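Local coordinates for 3-ketosteroid-delta4-5alpha-dehydrogenase (Rhodococcus jostii, PDB 4AT2), which probably catalyses the FAD-dependent introduction of the delta-4 double bond into 5alpha-3-ketosteroids, a step in bacterial steroid catabolism, at residues A[404-409]-A[429-434]; A[94-99]-A[180-185]; A[226-231]-A[297-302]. All coordinates share one frame; numbering follows the deposited sequence.

Contact 1 (A[404-409]-A[429-434]); sequences STVEVY and KPIGTP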
ATOM      1  N   SER A 404     -19.039  -7.466  27.341  1.00 10.36           N
ATOM      2  CA  SER A 404     -18.458  -8.788  27.130  1.00 10.47           C
ATOM      3  C   SER A 404     -16.942  -8.719  26.987  1.00 10.18           C
ATOM      4  O   SER A 404     -16.244  -9.557  27.546  1.00 10.21           O
ATOM      5  CB  SER A 404     -19.089  -9.499  25.930  1.00 10.84           C
ATOM      6  OG  SER A 404     -18.863  -8.785  24.727  1.00 11.60           O
ATOM      7  N   THR A 405     -16.442  -7.724  26.259  1.00  9.69           N
ATOM      8  CA  THR A 405     -14.993  -7.516  26.140  1.00  9.56           C
ATOM      9  C   THR A 405     -14.348  -7.405  27.518  1.00  9.56           C
ATOM     10  O   THR A 405     -13.329  -8.039  27.789  1.00  9.34           O
ATOM     11  CB  THR A 405     -14.709  -6.254  25.305  1.00  9.60           C
ATOM     12  OG1 THR A 405     -15.039  -6.553  23.948  1.00 10.19           O
ATOM     13  CG2 THR A 405     -13.235  -5.799  25.397  1.00  9.52           C
ATOM     14  N   VAL A 406     -14.958  -6.607  28.387  1.00  9.67           N
ATOM     15  CA  VAL A 406     -14.391  -6.371  29.710  1.00  9.75           C
ATOM     16  C   VAL A 406     -14.546  -7.611  30.600  1.00 10.16           C
ATOM     17  O   VAL A 406     -13.635  -7.940  31.373  1.00  9.97           O
ATOM     18  CB  VAL A 406     -14.986  -5.101  30.364  1.00  9.89           C
ATOM     19  CG1 VAL A 406     -14.517  -4.957  31.812  1.00 10.03           C
ATOM     20  CG2 VAL A 406     -14.609  -3.873  29.549  1.00  9.83           C
ATOM     21  N   GLU A 407     -15.672  -8.308  30.474  1.00 10.59           N
ATOM     22  CA  GLU A 407     -15.890  -9.530  31.280  1.00 11.55           C
ATOM     23  C   GLU A 407     -14.808 -10.578  30.977  1.00 10.77           C
ATOM     24  O   GLU A 407     -14.211 -11.147  31.901  1.00 10.79           O
ATOM     25  CB  GLU A 407     -17.280 -10.125  31.038  1.00 13.22           C
ATOM     26  CG  GLU A 407     -18.396  -9.401  31.773  1.00 16.12           C
ATOM     27  CD  GLU A 407     -19.778  -9.752  31.249  1.00 18.67           C
ATOM     28  OE1 GLU A 407     -19.918 -10.729  30.475  1.00 20.30           O
ATOM     29  OE2 GLU A 407     -20.741  -9.027  31.605  1.00 21.73           O
ATOM     30  N   VAL A 408     -14.552 -10.814  29.694  1.00 10.12           N
ATOM     31  CA  VAL A 408     -13.578 -11.831  29.272  1.00  9.53           C
ATOM     32  C   VAL A 408     -12.168 -11.371  29.655  1.00  9.31           C
ATOM     33  O   VAL A 408     -11.380 -12.148  30.215  1.00  9.21           O
ATOM     34  CB  VAL A 408     -13.702 -12.140  27.761  1.00  9.43           C
ATOM     35  CG1 VAL A 408     -12.585 -13.081  27.279  1.00  9.27           C
ATOM     36  CG2 VAL A 408     -15.073 -12.738  27.467  1.00  9.60           C
ATOM     37  N   TYR A 409     -11.874 -10.096  29.420  1.00  8.86           N
ATOM     38  CA  TYR A 409     -10.566  -9.560  29.778  1.00  8.73           C
ATOM     39  C   TYR A 409     -10.328  -9.731  31.269  1.00  8.88           C
ATOM     40  O   TYR A 409      -9.262 -10.190  31.692  1.00  8.87           O
ATOM     41  CB  TYR A 409     -10.461  -8.079  29.405  1.00  8.62           C
ATOM     42  CG  TYR A 409      -9.132  -7.466  29.791  1.00  8.47           C
ATOM     43  CD1 TYR A 409      -8.015  -7.621  28.972  1.00  8.44           C
ATOM     44  CD2 TYR A 409      -8.992  -6.743  30.979  1.00  8.41           C
ATOM     45  CE1 TYR A 409      -6.791  -7.069  29.325  1.00  8.41           C
ATOM     46  CE2 TYR A 409      -7.773  -6.181  31.336  1.00  8.55           C
ATOM     47  CZ  TYR A 409      -6.682  -6.350  30.500  1.00  8.47           C
ATOM     48  OH  TYR A 409      -5.469  -5.807  30.839  1.00  8.93           O
ATOM     49  N   LYS A 429      -4.301  -6.534  34.754  1.00  9.63           N
ATOM     50  CA  LYS A 429      -5.103  -6.706  35.961  1.00 10.19           C
ATOM     51  C   LYS A 429      -6.526  -6.297  35.612  1.00 10.03           C
ATOM     52  O   LYS A 429      -6.722  -5.580  34.623  1.00  9.90           O
ATOM     53  CB  LYS A 429      -4.552  -5.886  37.135  1.00 10.91           C
ATOM     54  CG  LYS A 429      -4.585  -4.386  36.929  1.00 11.80           C
ATOM     55  CD  LYS A 429      -4.119  -3.706  38.210  1.00 13.19           C
ATOM     56  CE  LYS A 429      -4.126  -2.195  38.086  1.00 14.73           C
ATOM     57  NZ  LYS A 429      -3.710  -1.651  39.410  1.00 16.56           N
ATOM     58  N   PRO A 430      -7.518  -6.773  36.378  1.00  9.97           N
ATOM     59  CA  PRO A 430      -8.890  -6.439  36.004  1.00 10.17           C
ATOM     60  C   PRO A 430      -9.161  -4.943  35.964  1.00 10.35           C
ATOM     61  O   PRO A 430      -8.591  -4.170  36.747  1.00 10.75           O
ATOM     62  CB  PRO A 430      -9.725  -7.101  37.107  1.00 10.16           C
ATOM     63  CG  PRO A 430      -8.882  -8.263  37.548  1.00  9.96           C
ATOM     64  CD  PRO A 430      -7.473  -7.739  37.496  1.00 10.03           C
ATOM     65  N   ILE A 431     -10.009  -4.552  35.023  1.00 10.40           N
ATOM     66  CA  ILE A 431     -10.518  -3.188  34.986  0.50 10.61           C
ATOM     67  C   ILE A 431     -11.588  -3.047  36.056  1.00 11.00           C
ATOM     68  O   ILE A 431     -12.566  -3.812  36.081  1.00 11.15           O
ATOM     69  CB  ILE A 431     -11.102  -2.842  33.608  0.50 10.44           C
ATOM     70  CG1 ILE A 431     -10.037  -3.016  32.530  0.50 10.24           C
ATOM     71  CG2 ILE A 431     -11.639  -1.413  33.598  0.50 10.52           C
ATOM     72  CD1 ILE A 431     -10.606  -2.963  31.139  0.50  9.95           C
ATOM     73  N   GLY A 432     -11.387  -2.084  36.955  1.00 11.42           N
ATOM     74  CA  GLY A 432     -12.319  -1.829  38.050  1.00 12.37           C
ATOM     75  C   GLY A 432     -13.355  -0.762  37.743  1.00 13.04           C
ATOM     76  O   GLY A 432     -13.653  -0.466  36.573  1.00 12.92           O
ATOM     77  N   THR A 433     -13.908  -0.190  38.811  1.00 14.15           N
ATOM     78  CA  THR A 433     -14.912   0.871  38.709  1.00 15.17           C
ATOM     79  C   THR A 433     -14.593   1.966  39.740  1.00 15.46           C
ATOM     80  O   THR A 433     -13.919   1.690  40.733  1.00 16.36           O
ATOM     81  CB  THR A 433     -16.338   0.328  38.947  1.00 15.95           C
ATOM     82  OG1 THR A 433     -16.400  -0.290  40.237  1.00 17.56           O
ATOM     83  CG2 THR A 433     -16.747  -0.681  37.856  1.00 15.95           C
ATOM     84  N   PRO A 434     -15.020   3.222  39.498  1.00 15.35           N
ATOM     85  CA  PRO A 434     -15.690   3.729  38.307  1.00 14.90           C
ATOM     86  C   PRO A 434     -14.767   3.600  37.109  1.00 14.14           C
ATOM     87  O   PRO A 434     -13.544   3.438  37.265  1.00 13.83           O
ATOM     88  CB  PRO A 434     -15.941   5.214  38.619  1.00 15.52           C
ATOM     89  CG  PRO A 434     -15.600   5.405  40.050  1.00 16.17           C
ATOM     90  CD  PRO A 434     -14.657   4.310  40.430  1.00 15.85           C
TER
HETATM   91  O   HOH W   1      -5.119  -4.030  32.741  1.00 17.02           O

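Contact 2 (A[94-99]-A[180-185]); sequences PLQKAC and APAPRG. Unlike the reference sequence in segment 180-185: Ala180 (reference Thr).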
ATOM      1  N   PRO A  94      28.246  -0.491  22.346  1.00 11.37           N
ATOM      2  CA  PRO A  94      28.745  -0.202  23.691  1.00 11.74           C
ATOM      3  C   PRO A  94      27.651   0.332  24.627  1.00 11.66           C
ATOM      4  O   PRO A  94      27.711   0.096  25.832  1.00 11.88           O
ATOM      5  CB  PRO A  94      29.808   0.863  23.434  1.00 11.99           C
ATOM      6  CG  PRO A  94      30.345   0.493  22.084  1.00 11.86           C
ATOM      7  CD  PRO A  94      29.117   0.093  21.307  1.00 11.56           C
ATOM      8  N   LEU A  95      26.668   1.043  24.080  1.00 11.36           N
ATOM      9  CA  LEU A  95      25.565   1.554  24.902  1.00 11.28           C
ATOM     10  C   LEU A  95      24.686   0.410  25.426  1.00 10.88           C
ATOM     11  O   LEU A  95      24.361   0.358  26.627  1.00 10.98           O
ATOM     12  CB  LEU A  95      24.722   2.555  24.113  1.00 11.46           C
ATOM     13  CG  LEU A  95      24.122   3.726  24.897  1.00 12.10           C
ATOM     14  CD1 LEU A  95      23.124   4.461  24.020  1.00 11.93           C
ATOM     15  CD2 LEU A  95      23.460   3.369  26.212  1.00 12.91           C
ATOM     16  N   GLN A  96      24.298  -0.506  24.535  1.00 10.44           N
ATOM     17  CA  GLN A  96      23.531  -1.681  24.958  1.00 10.15           C
ATOM     18  C   GLN A  96      24.286  -2.445  26.053  1.00 10.40           C
ATOM     19  O   GLN A  96      23.702  -2.797  27.068  1.00 10.19           O
ATOM     20  CB  GLN A  96      23.231  -2.621  23.785  1.00  9.93           C
ATOM     21  CG  GLN A  96      22.196  -2.076  22.804  1.00  9.49           C
ATOM     22  CD  GLN A  96      22.014  -3.000  21.613  1.00  9.33           C
ATOM     23  OE1 GLN A  96      22.983  -3.413  21.000  1.00  9.39           O
ATOM     24  NE2 GLN A  96      20.770  -3.321  21.286  1.00  9.04           N
ATOM     25  N   LYS A  97      25.582  -2.665  25.845  1.00 10.71           N
ATOM     26  CA  LYS A  97      26.390  -3.429  26.808  1.00 11.20           C
ATOM     27  C   LYS A  97      26.456  -2.712  28.163  1.00 11.26           C
ATOM     28  O   LYS A  97      26.298  -3.344  29.224  1.00 11.16           O
ATOM     29  CB  LYS A  97      27.800  -3.690  26.247  1.00 12.08           C
ATOM     30  CG  LYS A  97      27.791  -4.686  25.095  1.00 12.82           C
ATOM     31  CD  LYS A  97      29.184  -4.926  24.523  1.00 14.04           C
ATOM     32  CE  LYS A  97      29.132  -5.917  23.369  1.00 14.81           C
ATOM     33  NZ  LYS A  97      28.884  -7.330  23.786  1.00 16.35           N
ATOM     34  N   ALA A  98      26.657  -1.394  28.128  1.00 11.12           N
ATOM     35  CA  ALA A  98      26.735  -0.601  29.369  1.00 11.41           C
ATOM     36  C   ALA A  98      25.440  -0.658  30.185  1.00 11.19           C
ATOM     37  O   ALA A  98      25.464  -0.584  31.426  1.00 11.46           O
ATOM     38  CB  ALA A  98      27.093   0.845  29.045  1.00 11.36           C
ATOM     39  N   CYS A  99      24.323  -0.804  29.479  1.00 10.96           N
ATOM     40  CA  CYS A  99      22.994  -0.896  30.092  1.00 10.76           C
ATOM     41  C   CYS A  99      22.566  -2.339  30.363  1.00 10.54           C
ATOM     42  O   CYS A  99      21.495  -2.582  30.907  1.00 10.40           O
ATOM     43  CB  CYS A  99      21.954  -0.173  29.218  1.00 10.82           C
ATOM     44  SG  CYS A  99      22.256   1.613  29.081  1.00 11.72           S
ATOM     45  N   ALA A 180      14.625 -12.185  20.560  1.00 10.33           N
ATOM     46  CA  ALA A 180      14.864 -11.842  21.958  1.00  9.98           C
ATOM     47  C   ALA A 180      14.782 -10.326  22.083  1.00  9.45           C
ATOM     48  O   ALA A 180      15.445  -9.619  21.329  1.00  9.59           O
ATOM     49  CB  ALA A 180      16.228 -12.351  22.415  1.00 10.36           C
ATOM     50  N   PRO A 181      13.949  -9.812  23.013  1.00  9.09           N
ATOM     51  CA  PRO A 181      13.844  -8.356  23.180  1.00  8.75           C
ATOM     52  C   PRO A 181      15.183  -7.696  23.487  1.00  8.80           C
ATOM     53  O   PRO A 181      15.943  -8.180  24.328  1.00  8.99           O
ATOM     54  CB  PRO A 181      12.915  -8.211  24.387  1.00  8.78           C
ATOM     55  CG  PRO A 181      12.044  -9.429  24.315  1.00  8.81           C
ATOM     56  CD  PRO A 181      12.968 -10.526  23.853  1.00  9.00           C
ATOM     57  N   ALA A 182      15.465  -6.614  22.773  1.00  8.50           N
ATOM     58  CA  ALA A 182      16.628  -5.787  23.049  1.00  8.38           C
ATOM     59  C   ALA A 182      16.243  -4.379  22.625  1.00  8.20           C
ATOM     60  O   ALA A 182      15.680  -4.189  21.547  1.00  8.10           O
ATOM     61  CB  ALA A 182      17.844  -6.263  22.257  1.00  8.61           C
ATOM     62  N   PRO A 183      16.524  -3.390  23.477  1.00  8.18           N
ATOM     63  CA  PRO A 183      16.229  -2.007  23.131  1.00  8.03           C
ATOM     64  C   PRO A 183      17.250  -1.506  22.130  1.00  8.02           C
ATOM     65  O   PRO A 183      18.449  -1.766  22.291  1.00  8.22           O
ATOM     66  CB  PRO A 183      16.350  -1.283  24.479  1.00  8.19           C
ATOM     67  CG  PRO A 183      17.352  -2.096  25.243  1.00  8.46           C
ATOM     68  CD  PRO A 183      17.085  -3.528  24.837  1.00  8.44           C
ATOM     69  N   ARG A 184      16.774  -0.785  21.115  1.00  7.90           N
ATOM     70  CA  ARG A 184      17.642  -0.319  20.039  1.00  7.89           C
ATOM     71  C   ARG A 184      17.463   1.170  19.766  1.00  7.93           C
ATOM     72  O   ARG A 184      18.093   1.713  18.873  1.00  7.91           O
ATOM     73  CB  ARG A 184      17.385  -1.148  18.774  1.00  7.65           C
ATOM     74  CG  ARG A 184      17.737  -2.621  18.989  1.00  7.71           C
ATOM     75  CD  ARG A 184      17.744  -3.442  17.711  1.00  7.60           C
ATOM     76  NE  ARG A 184      17.902  -4.851  18.079  1.00  7.76           N
ATOM     77  CZ  ARG A 184      16.896  -5.715  18.180  1.00  7.63           C
ATOM     78  NH1 ARG A 184      15.646  -5.350  17.887  1.00  7.27           N
ATOM     79  NH2 ARG A 184      17.147  -6.961  18.570  1.00  7.68           N
ATOM     80  N   GLY A 185      16.605   1.835  20.538  1.00  8.10           N
ATOM     81  CA  GLY A 185      16.463   3.285  20.390  1.00  8.20           C
ATOM     82  C   GLY A 185      17.617   4.005  21.078  1.00  8.65           C
ATOM     83  O   GLY A 185      17.589   4.192  22.300  1.00  8.82           O
TER

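Contact 3 (A[226-231]-A[297-302]); sequences QTLVTD and QALGAD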
ATOM      1  N   GLN A 226      15.923  21.359  -8.833  1.00 13.85           N
ATOM      2  CA  GLN A 226      14.749  21.186  -9.689  1.00 14.48           C
ATOM      3  C   GLN A 226      14.823  19.980 -10.617  1.00 14.12           C
ATOM      4  O   GLN A 226      13.824  19.286 -10.809  1.00 14.33           O
ATOM      5  CB  GLN A 226      14.536  22.433 -10.552  1.00 15.51           C
ATOM      6  CG  GLN A 226      14.098  23.672  -9.787  1.00 17.13           C
ATOM      7  CD  GLN A 226      14.262  24.927 -10.618  1.00 18.56           C
ATOM      8  OE1 GLN A 226      13.448  25.849 -10.547  1.00 20.92           O
ATOM      9  NE2 GLN A 226      15.312  24.966 -11.418  1.00 19.29           N
ATOM     10  N   THR A 227      15.981  19.762 -11.246  1.00 13.86           N
ATOM     11  CA  THR A 227      16.128  18.729 -12.286  0.50 13.79           C
ATOM     12  C   THR A 227      17.563  18.202 -12.334  1.00 13.45           C
ATOM     13  O   THR A 227      18.494  18.930 -11.984  1.00 13.46           O
ATOM     14  CB  THR A 227      15.784  19.267 -13.705  0.50 14.18           C
ATOM     15  OG1 THR A 227      16.948  19.835 -14.310  0.50 14.78           O
ATOM     16  CG2 THR A 227      14.693  20.332 -13.681  0.50 14.44           C
ATOM     17  N   LEU A 228      17.741  16.978 -12.822  1.00 12.70           N
ATOM     18  CA  LEU A 228      19.067  16.410 -13.003  1.00 12.54           C
ATOM     19  C   LEU A 228      19.581  16.754 -14.391  1.00 12.81           C
ATOM     20  O   LEU A 228      18.795  16.891 -15.328  1.00 13.06           O
ATOM     21  CB  LEU A 228      19.015  14.894 -12.833  1.00 12.08           C
ATOM     22  CG  LEU A 228      18.554  14.456 -11.427  1.00 11.79           C
ATOM     23  CD1 LEU A 228      18.169  12.985 -11.383  1.00 11.68           C
ATOM     24  CD2 LEU A 228      19.627  14.738 -10.384  1.00 11.85           C
ATOM     25  N   VAL A 229      20.900  16.890 -14.508  1.00 12.88           N
ATOM     26  CA  VAL A 229      21.550  17.083 -15.792  1.00 13.27           C
ATOM     27  C   VAL A 229      22.226  15.768 -16.174  1.00 13.32           C
ATOM     28  O   VAL A 229      22.929  15.172 -15.359  1.00 13.04           O
ATOM     29  CB  VAL A 229      22.618  18.190 -15.730  1.00 13.30           C
ATOM     30  CG1 VAL A 229      23.268  18.379 -17.097  1.00 13.71           C
ATOM     31  CG2 VAL A 229      22.002  19.497 -15.252  1.00 13.20           C
ATOM     32  N   THR A 230      21.999  15.314 -17.406  1.00 14.18           N
ATOM     33  CA  THR A 230      22.604  14.066 -17.875  1.00 15.04           C
ATOM     34  C   THR A 230      23.441  14.296 -19.135  1.00 16.16           C
ATOM     35  O   THR A 230      23.132  15.182 -19.920  1.00 16.56           O
ATOM     36  CB  THR A 230      21.547  12.970 -18.162  1.00 15.11           C
ATOM     37  OG1 THR A 230      20.602  13.444 -19.129  1.00 15.62           O
ATOM     38  CG2 THR A 230      20.814  12.574 -16.890  1.00 14.91           C
ATOM     39  N   ASP A 231      24.497  13.508 -19.324  1.00 17.37           N
ATOM     40  CA  ASP A 231      25.217  13.552 -20.608  1.00 19.21           C
ATOM     41  C   ASP A 231      24.595  12.556 -21.594  1.00 20.49           C
ATOM     42  O   ASP A 231      23.576  11.932 -21.283  1.00 20.53           O
ATOM     43  CB  ASP A 231      26.736  13.357 -20.434  1.00 19.69           C
ATOM     44  CG  ASP A 231      27.114  11.966 -19.943  1.00 19.58           C
ATOM     45  OD1 ASP A 231      26.325  11.012 -20.080  1.00 20.63           O
ATOM     46  OD2 ASP A 231      28.234  11.826 -19.427  1.00 20.20           O
ATOM     47  N   GLN A 297      12.822   9.421 -11.049  1.00  9.19           N
ATOM     48  CA  GLN A 297      11.887   8.646 -11.869  1.00  9.29           C
ATOM     49  C   GLN A 297      11.950   9.080 -13.335  1.00  9.40           C
ATOM     50  O   GLN A 297      11.782   8.258 -14.234  1.00  9.35           O
ATOM     51  CB  GLN A 297      10.449   8.823 -11.386  1.00  9.46           C
ATOM     52  CG  GLN A 297      10.075   8.082 -10.111  1.00  9.68           C
ATOM     53  CD  GLN A 297       8.591   8.219  -9.823  1.00  9.90           C
ATOM     54  OE1 GLN A 297       8.171   9.095  -9.042  1.00 10.14           O
ATOM     55  NE2 GLN A 297       7.773   7.384 -10.475  1.00 10.27           N
ATOM     56  N   ALA A 298      12.177  10.378 -13.574  1.00  9.43           N
ATOM     57  CA  ALA A 298      12.280  10.899 -14.941  1.00  9.83           C
ATOM     58  C   ALA A 298      13.371  10.193 -15.743  1.00 10.12           C
ATOM     59  O   ALA A 298      13.276  10.122 -16.967  1.00 10.71           O
ATOM     60  CB  ALA A 298      12.504  12.412 -14.940  1.00  9.78           C
ATOM     61  N   LEU A 299      14.375   9.656 -15.048  1.00 10.21           N
ATOM     62  CA  LEU A 299      15.487   8.914 -15.660  1.00 10.52           C
ATOM     63  C   LEU A 299      15.250   7.405 -15.715  1.00 10.40           C
ATOM     64  O   LEU A 299      16.138   6.653 -16.141  1.00 10.79           O
ATOM     65  CB  LEU A 299      16.803   9.179 -14.911  1.00 11.04           C
ATOM     66  CG  LEU A 299      17.274  10.632 -14.828  1.00 11.82           C
ATOM     67  CD1 LEU A 299      18.677  10.664 -14.234  1.00 12.11           C
ATOM     68  CD2 LEU A 299      17.273  11.303 -16.180  1.00 12.74           C
ATOM     69  N   GLY A 300      14.075   6.958 -15.288  1.00 10.03           N
ATOM     70  CA  GLY A 300      13.791   5.533 -15.191  1.00  9.67           C
ATOM     71  C   GLY A 300      14.086   4.900 -13.833  1.00  9.36           C
ATOM     72  O   GLY A 300      14.071   3.684 -13.701  1.00  9.19           O
ATOM     73  N   ALA A 301      14.338   5.709 -12.808  1.00  9.23           N
ATOM     74  CA  ALA A 301      14.571   5.146 -11.477  1.00  9.13           C
ATOM     75  C   ALA A 301      13.350   4.410 -10.956  1.00  9.33           C
ATOM     76  O   ALA A 301      12.213   4.837 -11.172  1.00  9.53           O
ATOM     77  CB  ALA A 301      14.982   6.228 -10.480  1.00  9.04           C
ATOM     78  N   ASP A 302      13.620   3.320 -10.254  1.00  9.39           N
ATOM     79  CA  ASP A 302      12.585   2.475  -9.683  1.00  9.82           C
ATOM     80  C   ASP A 302      12.194   2.966  -8.283  1.00  9.74           C
ATOM     81  O   ASP A 302      12.918   3.765  -7.670  1.00  9.78           O
ATOM     82  CB  ASP A 302      13.111   1.038  -9.629  1.00 10.19           C
ATOM     83  CG  ASP A 302      12.003  -0.006  -9.625  1.00 10.59           C
ATOM     84  OD1 ASP A 302      10.807   0.357  -9.722  1.00 10.73           O
ATOM     85  OD2 ASP A 302      12.362  -1.204  -9.510  1.00 11.52           O
TER

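Contact 1 (A[404-409]-A[429-434])
Tyr409 and Ile431 meet with their side chains crossing at about a right angle, the phenol reaching out from its helix and the CG1 and CD1 carbons of the isoleucine lying beside ring carbons CE2 and CD2. The nearest pair is Tyr409 CE2 and Ile431 CG1, 4.1 Å apart in the one described of two modelled isoleucine conformers. With CG anti to the backbone N, chi1 178° carries the tyrosine ring out from the helix, its outer atoms beside the loop backbone. There the carbonyl oxygen of Lys429 sits at the ring edge, near its plane, 3.5 Å from Tyr409 CE2. The hydroxyl stops short of that oxygen, and a water fills the step. Lying in the ring plane, it is 2.6 Å from Tyr409 OH and gives a hydrogen bond to Lys429 O at 2.9 Å. Lys423 NZ also hydrogen-bonds to the phenol oxygen. A leucine in place of Tyr409 would probably leave the water and Lys423 without their phenol partner and remove the ring carbons that Ile431 packs against. One helical turn earlier Val406 adds a looser apolar touch, its CG1 4.4 Å from Ile431 CB. The loop backbone is also bonded to the helix: Asn410 OD1 accepts a hydrogen bond from Ile431 N. The contact thus ties helix 401-413 to the loop leading into strand 435-439, while Ile324 of strand 324-326 packs on both Tyr409 and Ile431, and Ser404 and Val408 pack on the second subunit.

Contact 2 (A[94-99]-A[180-185])
Gln96, on the short helix 94-98, faces Pro183 in an irregular loop with no helix or strand pairing, their CA atoms 7.5 Å apart. The Gln96 side chain bridges the gap to the loop backbone. Its CG lies anti to the carbonyl carbon (chi1 -72°) and the chain runs extended beyond it, which carries the amide off the helix. There NE2 donates a hydrogen bond to Pro183 O at 3.0 Å, fairly straight with an N-H...O angle of 158°. The oxygen lies close to the amide plane of the glutamine, although the donor is tilted 32° from the carbonyl plane of Pro183. Beyond the bond, Gln96 NE2 rests 3.9 Å from Arg184 CG and 4.3 Å from Ala182 CB. OE1 accepts hydrogen bonds from the backbone N of Gly92 and Thr93 just ahead of the helix, while NE2 also bonds to Asp103 OD2. The flip of this buried amide is probably settled, since oxygen and nitrogen each have their own partners. The same Asp103 oxygen forms a salt bridge with Arg184 NE, and Ala182 O lies over the centre of one guanidinium face, 3.8 Å above its plane. The result is a buried polar cluster, with Asp103 shared between amide and guanidinium, joining helix 94-98 to the loop before strand 185-186. Helix 105-115 packs on the arginine through Asn107, Met108 and Phe111, Leu164 of strand 164-165 touches Leu95 and Pro183, and helix 132-141 lies against Pro94 and Leu95.

Contact 3 (A[226-231]-A[297-302])
Leu228 and Leu299 both carry CG anti to the carbonyl carbon (chi1 -62° and -59°), and these torsions send the two branched ends toward each other from strand and loop. The chains cross at a slant, methyl to methyl, with Leu228 CD1 3.7 Å from Leu299 CD1. Two residues along the strand, on the same side, Thr230 reaches tip to tip with the other branch: its CG2 is 3.8 Å from Leu299 CD2. Leu299 therefore lies against two strand residues at once, one methyl touching both and the other Thr230. Behind it the chain makes a type I turn from Gln297 to Gly300, where Gly300 N bonds to Gln297 O at 2.8 Å. Gly300, the first residue after helix 291-297 to leave helical angles, has positive phi (92°) in a Schellman motif; a side chain there would jam against the preceding carbonyl oxygen. The contact joins this turn to strand 223-230 of the mixed sheet, which pairs with strand 236-243 and has a classic beta bulge where Gln226 and Thr227 face Val240. Val236 and Pro29 also touch Leu299, Met295 of the helix packs on Leu228, and Ile468 of strand 467-468 closes in on Leu299 and Ala301.

In the fold
The three contacts follow one another along the chain and none touches another. Contact 2 is the most central, about 19 Å from the chain's centre to its own; the Arg184 side chain is about 12 Å from the bound 4-androstene-3,17-dione and about 11 Å from the FAD. Contact 3 is also near the cofactor, with the Leu228 side chain about 10 Å from it. None of the three supplies a residue to the steroid pocket. Contacts 1 and 3 lie on opposite sides of the chain's centre, about 58 Å apart centre to centre, yet segments of both meet the second subunit. Contact 2 is about 35 Å from contact 1 and about 41 Å from contact 3 between centres, and meets no other chain of the assembly.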